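Local coordinates for putative uncharacterized protein (Thermococcus onnurineus, PDB 3UEB) that is of unknown function but belongs to the UPF0440 (DUF3194) family and folds as a small alpha and beta protein that pairs with a second copy, at residues S6-I11 against E65-L70; Q22-G27 against M54-E59; E32-Y37 against D85-R90. One frame throughout, in Å; residues are numbered along the deposited sequence.

Contact 1: residues S6-I11 against E65-L70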
loop_
_atom_site.group_PDB
_atom_site.type_symbol
_atom_site.label_atom_id
_atom_site.label_comp_id
_atom_site.label_asym_id
_atom_site.label_seq_id
_atom_site.Cartn_x
_atom_site.Cartn_y
_atom_site.Cartn_z
ATOM N N SER A 6 -3.617 9.673 -17.427
ATOM C CA SER A 6 -3.125 9.401 -16.079
ATOM C C SER A 6 -3.163 10.602 -15.137
ATOM O O SER A 6 -3.191 11.762 -15.560
ATOM C CB SER A 6 -1.692 8.882 -16.133
ATOM O OG SER A 6 -0.800 9.962 -16.324
ATOM N N GLY A 7 -3.150 10.299 -13.847
ATOM C CA GLY A 7 -3.177 11.333 -12.838
ATOM C C GLY A 7 -2.283 10.935 -11.685
ATOM O O GLY A 7 -2.079 9.746 -11.407
ATOM N N LYS A 8 -1.746 11.946 -11.013
ATOM C CA LYS A 8 -0.861 11.746 -9.881
ATOM C C LYS A 8 -1.363 12.620 -8.742
ATOM O O LYS A 8 -1.887 13.716 -8.970
ATOM C CB LYS A 8 0.561 12.142 -10.267
ATOM C CG LYS A 8 1.601 11.077 -9.971
ATOM C CD LYS A 8 2.212 11.232 -8.584
ATOM C CE LYS A 8 3.100 12.470 -8.516
ATOM N NZ LYS A 8 3.878 12.538 -7.244
ATOM N N ARG A 9 -1.205 12.134 -7.517
ATOM C CA ARG A 9 -1.653 12.879 -6.355
ATOM C C ARG A 9 -0.837 12.498 -5.125
ATOM O O ARG A 9 -0.635 11.313 -4.851
ATOM C CB ARG A 9 -3.134 12.590 -6.107
ATOM C CG ARG A 9 -3.759 13.430 -5.023
ATOM C CD ARG A 9 -3.665 14.908 -5.357
ATOM N NE ARG A 9 -4.542 15.702 -4.502
ATOM C CZ ARG A 9 -5.869 15.691 -4.581
ATOM N NH1 ARG A 9 -6.589 16.444 -3.757
ATOM N NH2 ARG A 9 -6.475 14.936 -5.492
ATOM N N VAL A 10 -0.364 13.506 -4.397
ATOM C CA VAL A 10 0.417 13.273 -3.185
ATOM C C VAL A 10 -0.210 14.025 -2.025
ATOM O O VAL A 10 -0.379 15.243 -2.090
ATOM C CB VAL A 10 1.867 13.763 -3.337
ATOM C CG1 VAL A 10 2.586 13.676 -1.996
ATOM C CG2 VAL A 10 2.587 12.933 -4.376
ATOM N N ILE A 11 -0.554 13.306 -0.962
ATOM C CA ILE A 11 -1.155 13.947 0.195
ATOM C C ILE A 11 -0.338 13.702 1.460
ATOM O O ILE A 11 0.171 12.602 1.694
ATOM C CB ILE A 11 -2.613 13.469 0.406
ATOM C CG1 ILE A 11 -2.643 11.996 0.804
ATOM C CG2 ILE A 11 -3.413 13.666 -0.883
ATOM C CD1 ILE A 11 -4.047 11.448 1.008
ATOM N N GLU A 65 2.232 9.814 4.484
ATOM C CA GLU A 65 2.221 10.372 3.151
ATOM C C GLU A 65 1.613 9.314 2.255
ATOM O O GLU A 65 1.942 8.132 2.355
ATOM C CB GLU A 65 3.635 10.742 2.692
ATOM C CG GLU A 65 4.279 11.828 3.557
ATOM C CD GLU A 65 5.435 12.545 2.872
ATOM O OE1 GLU A 65 5.988 13.495 3.473
ATOM O OE2 GLU A 65 5.792 12.167 1.733
ATOM N N ILE A 66 0.687 9.736 1.405
ATOM C CA ILE A 66 0.026 8.813 0.497
ATOM C C ILE A 66 0.224 9.317 -0.914
ATOM O O ILE A 66 -0.026 10.484 -1.205
ATOM C CB ILE A 66 -1.481 8.732 0.770
ATOM C CG1 ILE A 66 -1.737 8.119 2.147
ATOM C CG2 ILE A 66 -2.160 7.935 -0.327
ATOM C CD1 ILE A 66 -1.257 6.687 2.289
ATOM N N GLU A 67 0.676 8.436 -1.790
ATOM C CA GLU A 67 0.898 8.823 -3.164
ATOM C C GLU A 67 0.048 7.948 -4.067
ATOM O O GLU A 67 0.093 6.720 -3.979
ATOM C CB GLU A 67 2.377 8.683 -3.506
ATOM C CG GLU A 67 2.745 9.260 -4.855
ATOM C CD GLU A 67 4.230 9.553 -4.966
ATOM O OE1 GLU A 67 4.669 9.951 -6.069
ATOM O OE2 GLU A 67 4.948 9.390 -3.948
ATOM N N VAL A 68 -0.737 8.589 -4.927
ATOM C CA VAL A 68 -1.608 7.868 -5.845
ATOM C C VAL A 68 -1.219 8.125 -7.296
ATOM O O VAL A 68 -0.949 9.266 -7.682
ATOM C CB VAL A 68 -3.092 8.299 -5.684
ATOM C CG1 VAL A 68 -3.997 7.325 -6.428
ATOM C CG2 VAL A 68 -3.466 8.376 -4.221
ATOM N N TYR A 69 -1.170 7.061 -8.090
ATOM C CA TYR A 69 -0.872 7.178 -9.507
ATOM C C TYR A 69 -1.876 6.276 -10.208
ATOM O O TYR A 69 -2.022 5.106 -9.858
ATOM C CB TYR A 69 0.554 6.726 -9.844
ATOM C CG TYR A 69 0.805 6.682 -11.341
ATOM C CD1 TYR A 69 1.049 7.850 -12.063
ATOM C CD2 TYR A 69 0.722 5.482 -12.047
ATOM C CE1 TYR A 69 1.202 7.822 -13.448
ATOM C CE2 TYR A 69 0.871 5.446 -13.432
ATOM C CZ TYR A 69 1.111 6.617 -14.125
ATOM O OH TYR A 69 1.271 6.592 -15.492
ATOM N N LEU A 70 -2.573 6.823 -11.195
ATOM C CA LEU A 70 -3.585 6.059 -11.910
ATOM C C LEU A 70 -3.506 6.328 -13.392
ATOM O O LEU A 70 -3.382 7.474 -13.817
ATOM C CB LEU A 70 -4.984 6.417 -11.393
ATOM C CG LEU A 70 -6.179 5.761 -12.094
ATOM C CD1 LEU A 70 -5.999 4.240 -12.117
ATOM C CD2 LEU A 70 -7.466 6.130 -11.360
#
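Lys8 and Glu67 meet across two antiparallel strands, strand 6-14, outermost within this chain, and the central strand 63-71 of a sheet ordered 1-3-2 in this alpha and beta fold. Six backbone hydrogen bonds join Gly7 to Leu70, Arg9 to Val68 and Ile11 to Ile66, and the segment axes run 4.7 Å apart at 175°. Along the Lys8 chain, CB lies 4.2 Å from Val68 O, and CG reaches the in-plane edge of the Tyr69 ring at CD1 (3.9 Å). CD passes 3.7 Å from Glu67 OE1, and CE 3.8 Å from that oxygen. Bends at chi2 (-91°), which places CD, and chi3 (-70°), which places CE, carry the chain forward on the side of Val10, and NZ ends 2.9 Å from Glu67 OE1 in a salt bridge that enters from above the carboxylate plane. Glu67 CG also rests on Val10 CG2. An alanine in place of Glu67 would probably leave the Lys8 ammonium without this mate and uncover Val10 CG2. Arg9, on the other face, turns to Asp85, and Tyr69 OH bonds to Glu71. On the buried face Ile11 and Ile66 lie side by side, Ile11 CG1 pressed to 3.5 Å from Ile66 CB.

Contact 2: residues Q22-G27 against M54-E59; sequences QLIEIG and MRINRE
Leu23 and Ile24 of helix 20-41 lie against Ile56 near the end of strand 49-56, a helix-on-sheet packing in which the helix lies on the face of the antiparallel sheet that it shares with helix 80-104. The short axes are 9.0 Å apart and run at 168°, nearly antiparallel, and the contact is made by apolar side chains and, at Gly27, by backbone atoms. Orientation separates the two pairs that Ile56 makes. Leu23 and Ile56 run by each other head to tail, and Leu23 CD2 comes 4.0 Å from Ile56 CG2; Ile24 instead comes in roughly perpendicular to Ile56, its CD1 touching the same methyl. Ile56 CG2 stands anti to the backbone N, with CG1 beside that N (chi1 -75°), and this branch is the one that receives both helix residues.

Beyond the strand, Arg58 crosses Leu23 on a slant. Its NH2 lies 3.8 Å from Leu23 CD1 and 3.9 Å from CD2 of the same leucine, so both methyls line one guanidinium nitrogen. The polar end is held by other groups: NH1 donates to Leu18 O, and NE forms a salt bridge with Asp63.

At the other end of the contact Gly27 faces Met54. A side chain on Gly27 would be tight, since a beta carbon there would fall 3.2 Å from Ile56 CD1 and 3.3 Å from Met54 SD. Strand 49-56 is outermost within its own chain, but Met54, Arg55 and Ile56 pair with an antiparallel strand of the second subunit, and Ile24 also packs on Phe39 of that subunit. Met54 SD sits 3.7 Å from Gly27 C, and the bend at chi3 (78°) brings Met54 CE to 3.8 Å from Gly27 O.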
loop_
_atom_site.group_PDB
_atom_site.type_symbol
_atom_site.label_atom_id
_atom_site.label_comp_id
_atom_site.label_asym_id
_atom_site.label_seq_id
_atom_site.Cartn_x
_atom_site.Cartn_y
_atom_site.Cartn_z
ATOM N N GLN A 22 -0.946 2.827 15.407
ATOM C CA GLN A 22 -2.217 3.265 14.845
ATOM C C GLN A 22 -1.964 4.023 13.545
ATOM O O GLN A 22 -2.849 4.148 12.705
ATOM C CB GLN A 22 -2.960 4.152 15.846
ATOM C CG GLN A 22 -3.236 3.464 17.176
ATOM C CD GLN A 22 -3.841 4.401 18.197
ATOM O OE1 GLN A 22 -3.419 5.549 18.323
ATOM N NE2 GLN A 22 -4.823 3.914 18.942
ATOM N N LEU A 23 -0.745 4.519 13.385
ATOM C CA LEU A 23 -0.366 5.247 12.184
ATOM C C LEU A 23 -0.344 4.269 11.006
ATOM O O LEU A 23 -0.783 4.600 9.901
ATOM C CB LEU A 23 1.015 5.873 12.384
ATOM C CG LEU A 23 1.310 7.211 11.713
ATOM C CD1 LEU A 23 0.253 8.247 12.119
ATOM C CD2 LEU A 23 2.690 7.675 12.140
ATOM N N ILE A 24 0.179 3.071 11.250
ATOM C CA ILE A 24 0.246 2.026 10.226
ATOM C C ILE A 24 -1.179 1.645 9.829
ATOM O O ILE A 24 -1.506 1.552 8.645
ATOM C CB ILE A 24 0.987 0.753 10.760
ATOM C CG1 ILE A 24 2.500 0.919 10.609
ATOM C CG2 ILE A 24 0.526 -0.497 10.017
ATOM C CD1 ILE A 24 3.091 2.005 11.471
ATOM N N GLU A 25 -2.019 1.430 10.834
ATOM C CA GLU A 25 -3.412 1.065 10.615
ATOM C C GLU A 25 -4.127 2.112 9.750
ATOM O O GLU A 25 -4.861 1.770 8.821
ATOM C CB GLU A 25 -4.125 0.946 11.961
ATOM C CG GLU A 25 -5.519 0.364 11.890
ATOM C CD GLU A 25 -6.292 0.591 13.177
ATOM O OE1 GLU A 25 -5.699 0.446 14.269
ATOM O OE2 GLU A 25 -7.495 0.913 13.098
ATOM N N ILE A 26 -3.918 3.386 10.069
ATOM C CA ILE A 26 -4.554 4.460 9.318
ATOM C C ILE A 26 -3.964 4.560 7.917
ATOM O O ILE A 26 -4.684 4.793 6.948
ATOM C CB ILE A 26 -4.398 5.818 10.040
ATOM C CG1 ILE A 26 -5.188 5.794 11.351
ATOM C CG2 ILE A 26 -4.887 6.956 9.136
ATOM C CD1 ILE A 26 -6.680 5.577 11.164
ATOM N N GLY A 27 -2.653 4.382 7.815
ATOM C CA GLY A 27 -2.002 4.431 6.522
ATOM C C GLY A 27 -2.624 3.372 5.630
ATOM O O GLY A 27 -2.910 3.622 4.457
ATOM N N MET A 54 2.056 4.167 0.607
ATOM C CA MET A 54 1.860 4.703 1.946
ATOM C C MET A 54 3.268 4.804 2.522
ATOM O O MET A 54 4.072 3.870 2.402
ATOM C CB MET A 54 0.979 3.802 2.827
ATOM C CG MET A 54 1.676 2.617 3.490
ATOM S SD MET A 54 0.608 1.822 4.703
ATOM C CE MET A 54 -0.420 0.900 3.604
ATOM N N ARG A 55 3.573 5.953 3.112
ATOM C CA ARG A 55 4.876 6.183 3.712
ATOM C C ARG A 55 4.688 6.621 5.163
ATOM O O ARG A 55 4.050 7.637 5.430
ATOM C CB ARG A 55 5.631 7.273 2.943
ATOM C CG ARG A 55 6.971 7.649 3.573
ATOM C CD ARG A 55 7.583 8.895 2.935
ATOM N NE ARG A 55 8.873 9.236 3.534
ATOM C CZ ARG A 55 9.538 10.368 3.302
ATOM N NH1 ARG A 55 10.709 10.585 3.891
ATOM N NH2 ARG A 55 9.031 11.286 2.487
ATOM N N ILE A 56 5.230 5.847 6.098
ATOM C CA ILE A 56 5.117 6.190 7.512
ATOM C C ILE A 56 6.487 6.609 8.034
ATOM O O ILE A 56 7.452 5.845 7.986
ATOM C CB ILE A 56 4.572 5.002 8.356
ATOM C CG1 ILE A 56 3.061 4.834 8.132
ATOM C CG2 ILE A 56 4.820 5.254 9.841
ATOM C CD1 ILE A 56 2.678 4.286 6.776
ATOM N N ASN A 57 6.567 7.839 8.526
ATOM C CA ASN A 57 7.819 8.369 9.042
ATOM C C ASN A 57 7.510 9.546 9.964
ATOM O O ASN A 57 7.504 10.702 9.534
ATOM C CB ASN A 57 8.701 8.831 7.879
ATOM C CG ASN A 57 10.096 9.224 8.324
ATOM O OD1 ASN A 57 10.296 9.690 9.454
ATOM N ND2 ASN A 57 11.070 9.053 7.433
ATOM N N ARG A 58 7.258 9.247 11.232
ATOM C CA ARG A 58 6.938 10.277 12.211
ATOM C C ARG A 58 8.064 11.273 12.500
ATOM O O ARG A 58 7.807 12.430 12.816
ATOM C CB ARG A 58 6.484 9.625 13.520
ATOM C CG ARG A 58 6.349 10.609 14.679
ATOM C CD ARG A 58 5.295 10.155 15.681
ATOM N NE ARG A 58 3.946 10.234 15.124
ATOM C CZ ARG A 58 2.860 9.775 15.739
ATOM N NH1 ARG A 58 2.963 9.197 16.932
ATOM N NH2 ARG A 58 1.665 9.909 15.175
ATOM N N GLU A 59 9.312 10.841 12.382
ATOM C CA GLU A 59 10.417 11.741 12.676
ATOM C C GLU A 59 10.859 12.714 11.590
ATOM O O GLU A 59 11.488 13.724 11.898
ATOM C CB GLU A 59 11.619 10.942 13.169
ATOM C CG GLU A 59 11.435 10.447 14.597
ATOM C CD GLU A 59 12.667 10.657 15.446
ATOM O OE1 GLU A 59 13.670 9.952 15.209
ATOM O OE2 GLU A 59 12.635 11.535 16.342
#

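Contact 3: residues E32-Y37 against D85-R90; sequences ETIIDY and DEAVER
Tyr37 lies across Ala87, with Glu86 and Arg90 beside it, where segments 32-37 and 85-90, on helices 20-41 and 80-104, cross at 139° with short axes 8.5 Å apart. The backbones come nearest at Ile34 and Ala87, whose CA atoms are 5.1 Å apart, and the tight side-chain packing is that of Tyr37 on Ala87. The small Ala87 lets the tyrosine ring settle on the opposing backbone: Ala87 CA stands 4.0 Å from the ring centroid and 27° off its normal, a CH-pi contact over the face, and Ala87 CB comes 3.7 Å from Tyr37 CD2. Ile34 CG2 covers the same methyl, and Ile34 CD1 reaches Val88 CG2 more loosely at 4.4 Å. Ile34 also packs on Ile66 and Val68 of the sheet, which places this part of the interface in the core.

Arg90 CG on Thr33 CG2 forms the carbon border between this core and the exposed arginine. Bends at chi2 and chi3 curl the Arg90 chain, and CZ comes to the ring edge, in plane, 3.6 Å from Tyr37 CE1; the guanidinium stands at 81° to the ring, so that CE1 lies over its face near the rim. At the tip, Tyr37 OH donates to Glu86 OE1 on its anti lone pair. Glu86 is thus the hydroxyl's acceptor across this contact, while Ala87 and a stack with His41 also fix the ring; at 3.2 Å between Tyr37 OH and Glu86 OE1 the bond is long and so probably modest.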
loop_
_atom_site.group_PDB
_atom_site.type_symbol
_atom_site.label_atom_id
_atom_site.label_comp_id
_atom_site.label_asym_id
_atom_site.label_seq_id
_atom_site.Cartn_x
_atom_site.Cartn_y
_atom_site.Cartn_z
ATOM N N GLU A 32 -5.936 1.701 1.108
ATOM C CA GLU A 32 -6.909 0.725 0.645
ATOM C C GLU A 32 -8.270 1.342 0.337
ATOM O O GLU A 32 -9.010 0.836 -0.503
ATOM C CB GLU A 32 -7.002 -0.411 1.672
ATOM C CG GLU A 32 -5.619 -1.030 1.912
ATOM C CD GLU A 32 -5.600 -2.121 2.965
ATOM O OE1 GLU A 32 -6.609 -2.272 3.689
ATOM O OE2 GLU A 32 -4.557 -2.817 3.066
ATOM N N THR A 33 -8.608 2.436 1.010
ATOM C CA THR A 33 -9.869 3.105 0.714
ATOM C C THR A 33 -9.732 3.629 -0.719
ATOM O O THR A 33 -10.661 3.556 -1.514
ATOM C CB THR A 33 -10.122 4.301 1.671
ATOM O OG1 THR A 33 -10.354 3.808 3.002
ATOM C CG2 THR A 33 -11.332 5.116 1.211
ATOM N N ILE A 34 -8.553 4.146 -1.041
ATOM C CA ILE A 34 -8.292 4.683 -2.369
ATOM C C ILE A 34 -8.295 3.586 -3.437
ATOM O O ILE A 34 -8.833 3.782 -4.527
ATOM C CB ILE A 34 -6.949 5.443 -2.391
ATOM C CG1 ILE A 34 -7.054 6.677 -1.487
ATOM C CG2 ILE A 34 -6.593 5.848 -3.820
ATOM C CD1 ILE A 34 -5.763 7.464 -1.328
ATOM N N ILE A 35 -7.705 2.433 -3.121
ATOM C CA ILE A 35 -7.662 1.312 -4.063
ATOM C C ILE A 35 -9.084 0.810 -4.310
ATOM O O ILE A 35 -9.498 0.590 -5.452
ATOM C CB ILE A 35 -6.815 0.133 -3.513
ATOM C CG1 ILE A 35 -5.371 0.579 -3.311
ATOM C CG2 ILE A 35 -6.862 -1.053 -4.477
ATOM C CD1 ILE A 35 -4.536 -0.423 -2.524
ATOM N N ASP A 36 -9.829 0.620 -3.228
ATOM C CA ASP A 36 -11.202 0.158 -3.342
ATOM C C ASP A 36 -11.997 1.105 -4.226
ATOM O O ASP A 36 -12.709 0.674 -5.130
ATOM C CB ASP A 36 -11.866 0.080 -1.960
ATOM C CG ASP A 36 -11.353 -1.082 -1.131
ATOM O OD1 ASP A 36 -10.607 -1.918 -1.685
ATOM O OD2 ASP A 36 -11.701 -1.159 0.069
ATOM N N TYR A 37 -11.864 2.402 -3.967
ATOM C CA TYR A 37 -12.603 3.390 -4.734
ATOM C C TYR A 37 -12.333 3.292 -6.227
ATOM O O TYR A 37 -13.254 3.339 -7.026
ATOM C CB TYR A 37 -12.271 4.802 -4.271
ATOM C CG TYR A 37 -13.355 5.784 -4.620
ATOM C CD1 TYR A 37 -14.418 6.010 -3.746
ATOM C CD2 TYR A 37 -13.339 6.469 -5.832
ATOM C CE1 TYR A 37 -15.439 6.900 -4.069
ATOM C CE2 TYR A 37 -14.358 7.357 -6.167
ATOM C CZ TYR A 37 -15.402 7.565 -5.280
ATOM O OH TYR A 37 -16.419 8.434 -5.597
ATOM N N ASP A 85 -9.397 12.576 -7.190
ATOM C CA ASP A 85 -9.898 13.527 -6.192
ATOM C C ASP A 85 -10.981 12.912 -5.329
ATOM O O ASP A 85 -10.957 13.042 -4.109
ATOM C CB ASP A 85 -10.458 14.786 -6.852
ATOM C CG ASP A 85 -9.378 15.650 -7.461
ATOM O OD1 ASP A 85 -8.323 15.831 -6.812
ATOM O OD2 ASP A 85 -9.590 16.158 -8.583
ATOM N N GLU A 86 -11.943 12.256 -5.972
ATOM C CA GLU A 86 -13.031 11.606 -5.255
ATOM C C GLU A 86 -12.517 10.489 -4.346
ATOM O O GLU A 86 -12.967 10.350 -3.207
ATOM C CB GLU A 86 -14.039 11.037 -6.252
ATOM C CG GLU A 86 -15.120 12.018 -6.651
ATOM C CD GLU A 86 -15.826 11.614 -7.928
ATOM O OE1 GLU A 86 -16.190 10.424 -8.068
ATOM O OE2 GLU A 86 -16.019 12.494 -8.790
ATOM N N ALA A 87 -11.579 9.692 -4.852
ATOM C CA ALA A 87 -11.013 8.600 -4.068
ATOM C C ALA A 87 -10.359 9.140 -2.804
ATOM O O ALA A 87 -10.543 8.587 -1.720
ATOM C CB ALA A 87 -9.983 7.831 -4.890
ATOM N N VAL A 88 -9.596 10.219 -2.960
ATOM C CA VAL A 88 -8.890 10.858 -1.851
ATOM C C VAL A 88 -9.855 11.451 -0.821
ATOM O O VAL A 88 -9.695 11.235 0.381
ATOM C CB VAL A 88 -7.931 11.963 -2.382
ATOM C CG1 VAL A 88 -7.328 12.785 -1.223
ATOM C CG2 VAL A 88 -6.822 11.315 -3.191
ATOM N N GLU A 89 -10.852 12.201 -1.282
ATOM C CA GLU A 89 -11.824 12.785 -0.360
ATOM C C GLU A 89 -12.512 11.668 0.433
ATOM O O GLU A 89 -12.723 11.793 1.637
ATOM C CB GLU A 89 -12.859 13.619 -1.127
ATOM C CG GLU A 89 -12.301 14.937 -1.675
ATOM C CD GLU A 89 -11.866 15.906 -0.576
ATOM O OE1 GLU A 89 -10.744 16.458 -0.674
ATOM O OE2 GLU A 89 -12.645 16.121 0.381
ATOM N N ARG A 90 -12.852 10.573 -0.242
ATOM C CA ARG A 90 -13.486 9.445 0.435
ATOM C C ARG A 90 -12.551 8.934 1.525
ATOM O O ARG A 90 -12.996 8.598 2.619
ATOM C CB ARG A 90 -13.781 8.309 -0.550
ATOM C CG ARG A 90 -14.391 7.071 0.101
ATOM C CD ARG A 90 -15.706 7.413 0.794
ATOM N NE ARG A 90 -16.707 7.895 -0.154
ATOM C CZ ARG A 90 -17.382 7.113 -0.993
ATOM N NH1 ARG A 90 -17.167 5.803 -1.000
ATOM N NH2 ARG A 90 -18.272 7.639 -1.830
#

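The three contacts describe one layered body, a sheet with two helices on one face. Contact 1 joins strands 6-14 and 63-71, contact 2 sets helix 20-41 on strand 49-56, and contact 3 crosses the two helices. Contacts 1 and 3 have centres about 11 Å apart and share a core: Ile34 CD1 lies 3.8 Å from both Ile66 CG2 and Val68 CG2. The centres of contacts 1 and 2 are about 16 Å apart, yet they touch: Ile66 CD1 lies 3.7 Å from Met54 CB. Contacts 2 and 3 share helix 20-41, with centres about 17 Å apart, and both touch the second subunit, whereas the segments of contact 1 do not.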